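Local coordinates for protein C-type lectin domain family 4, member a4 (Mus musculus, PDB 3VYJ) that probably recognises carbohydrates in a calcium-dependent way through this C-type lectin domain, an extracellular part of a mouse dendritic-cell inhibitory receptor, at residues 38-43 against 122-127. Numbering follows the deposited sequence.
Sequences HLVVIH and NSVCQV
H38 and Q126 face each other as an antiparallel hydrogen-bonded pair: H38 N reaches Q126 O at 3.1 Å, and Q126 N gives the shorter return bond to H38 O, 2.8 Å, nearly straight at 164°. The pairing is brief. At V40 the chain has already left strand 38-39, and V40 N keeps just a weak bond to V124 O; the V40 backbone also bonds to G64 of strand 61-67.

The tight spot lies inward, where the methyl CD2 of L39 presses on S123 CB at 3.4 Å and helix 25-34 closes over L39. V40 CG1 and V124 CB, 3.8 Å apart, pack normally.

On the other side H38 alone of the touching residues is partly exposed. With CG between the backbone N and the carbonyl carbon (chi1 57°), its ring takes Q126 O over one face, toward the rim, and CE1 lies 3.4 Å from Q126 CG. ND1 donates forward to L39 O, 2.8 Å, from above that carbonyl plane. Q126, extended beyond CG, is buried between this ring and V40 and V41, its amide plane 83° from the ring.

Two main-chain bonds thus set the register at H38, apolar contacts of L39 and V40 fill the interior, and the C125–C32 disulfide ties strand 121-128 to helix 25-34 in this lectin-domain core.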
loop_
_atom_site.group_PDB
_atom_site.type_symbol
_atom_site.label_atom_id
_atom_site.label_comp_id
_atom_site.label_asym_id
_atom_site.label_seq_id
_atom_site.Cartn_x
_atom_site.Cartn_y
_atom_site.Cartn_z
ATOM N N HIS A 38 2.044 -8.821 5.463
ATOM C CA HIS A 38 2.447 -8.459 4.097
ATOM C C HIS A 38 2.020 -7.045 3.805
ATOM O O HIS A 38 1.134 -6.497 4.503
ATOM C CB HIS A 38 1.818 -9.412 3.075
ATOM C CG HIS A 38 0.310 -9.452 3.140
ATOM N ND1 HIS A 38 -0.477 -8.533 2.513
ATOM C CD2 HIS A 38 -0.556 -10.324 3.804
ATOM C CE1 HIS A 38 -1.777 -8.816 2.752
ATOM N NE2 HIS A 38 -1.824 -9.910 3.549
ATOM N N LEU A 39 2.627 -6.429 2.782
ATOM C CA LEU A 39 2.252 -5.056 2.408
ATOM C C LEU A 39 0.771 -5.007 2.085
ATOM O O LEU A 39 0.191 -6.005 1.615
ATOM C CB LEU A 39 3.089 -4.489 1.256
ATOM C CG LEU A 39 4.526 -4.101 1.609
ATOM C CD1 LEU A 39 5.321 -3.870 0.331
ATOM C CD2 LEU A 39 4.604 -2.857 2.481
ATOM N N VAL A 40 0.157 -3.851 2.330
ATOM C CA VAL A 40 -1.315 -3.795 2.440
ATOM C C VAL A 40 -2.013 -4.037 1.102
ATOM O O VAL A 40 -1.538 -3.598 0.054
ATOM C CB VAL A 40 -1.785 -2.471 3.122
ATOM C CG1 VAL A 40 -1.366 -1.241 2.308
ATOM C CG2 VAL A 40 -3.279 -2.496 3.354
ATOM N N VAL A 41 -3.145 -4.720 1.157
ATOM C CA VAL A 41 -3.958 -5.041 0.001
ATOM C C VAL A 41 -5.303 -4.330 0.229
ATOM O O VAL A 41 -5.994 -4.616 1.198
ATOM C CB VAL A 41 -4.147 -6.585 -0.113
ATOM C CG1 VAL A 41 -5.198 -6.922 -1.160
ATOM C CG2 VAL A 41 -2.808 -7.264 -0.475
ATOM N N ILE A 42 -5.646 -3.380 -0.634
ATOM C CA ILE A 42 -6.794 -2.494 -0.407
ATOM C C ILE A 42 -7.920 -2.899 -1.340
ATOM O O ILE A 42 -7.778 -2.809 -2.548
ATOM C CB ILE A 42 -6.403 -1.020 -0.641
ATOM C CG1 ILE A 42 -5.320 -0.597 0.361
ATOM C CG2 ILE A 42 -7.627 -0.119 -0.528
ATOM C CD1 ILE A 42 -4.553 0.651 -0.031
ATOM N N HIS A 43 -9.025 -3.390 -0.782
ATOM C CA HIS A 43 -10.144 -3.875 -1.597
ATOM C C HIS A 43 -11.388 -3.019 -1.589
ATOM O O HIS A 43 -12.337 -3.311 -2.322
ATOM C CB HIS A 43 -10.514 -5.306 -1.215
ATOM C CG HIS A 43 -9.641 -6.350 -1.873
ATOM N ND1 HIS A 43 -9.539 -6.470 -3.213
ATOM C CD2 HIS A 43 -8.811 -7.328 -1.326
ATOM C CE1 HIS A 43 -8.688 -7.474 -3.508
ATOM N NE2 HIS A 43 -8.245 -7.999 -2.355
ATOM N N ASN A 122 8.151 4.923 3.223
ATOM C CA ASN A 122 7.409 4.288 4.311
ATOM C C ASN A 122 6.491 3.233 3.703
ATOM O O ASN A 122 6.398 3.151 2.487
ATOM C CB ASN A 122 6.579 5.350 5.052
ATOM C CG ASN A 122 7.454 6.377 5.763
ATOM O OD1 ASN A 122 8.414 6.026 6.440
ATOM N ND2 ASN A 122 7.138 7.645 5.584
ATOM N N SER A 123 5.782 2.460 4.519
ATOM C CA SER A 123 4.847 1.471 3.978
ATOM C C SER A 123 3.829 1.097 5.027
ATOM O O SER A 123 3.950 1.534 6.177
ATOM C CB SER A 123 5.613 0.216 3.544
ATOM O OG SER A 123 6.324 -0.326 4.645
ATOM N N VAL A 124 2.843 0.283 4.636
ATOM C CA VAL A 124 1.808 -0.222 5.548
ATOM C C VAL A 124 1.680 -1.739 5.387
ATOM O O VAL A 124 1.504 -2.212 4.246
ATOM C CB VAL A 124 0.449 0.422 5.207
ATOM C CG1 VAL A 124 -0.649 -0.041 6.169
ATOM C CG2 VAL A 124 0.593 1.944 5.178
ATOM N N CYS A 125 1.788 -2.480 6.509
ATOM C CA CYS A 125 1.622 -3.932 6.572
ATOM C C CYS A 125 0.225 -4.257 7.041
ATOM O O CYS A 125 -0.401 -3.452 7.753
ATOM C CB CYS A 125 2.617 -4.575 7.556
ATOM S SG CYS A 125 4.343 -4.078 7.370
ATOM N N GLN A 126 -0.277 -5.430 6.647
ATOM C CA GLN A 126 -1.528 -5.961 7.175
ATOM C C GLN A 126 -1.441 -7.444 7.449
ATOM O O GLN A 126 -0.648 -8.156 6.831
ATOM C CB GLN A 126 -2.747 -5.659 6.285
ATOM C CG GLN A 126 -2.903 -6.573 5.086
ATOM C CD GLN A 126 -4.078 -6.225 4.189
ATOM O OE1 GLN A 126 -4.795 -5.254 4.398
ATOM N NE2 GLN A 126 -4.284 -7.037 3.193
ATOM N N VAL A 127 -2.274 -7.893 8.387
ATOM C CA VAL A 127 -2.354 -9.283 8.800
ATOM C C VAL A 127 -3.790 -9.513 9.263
ATOM O O VAL A 127 -4.472 -8.567 9.686
ATOM C CB VAL A 127 -1.324 -9.590 9.910
ATOM C CG1 VAL A 127 -1.680 -8.903 11.230
ATOM C CG2 VAL A 127 -1.140 -11.102 10.102
#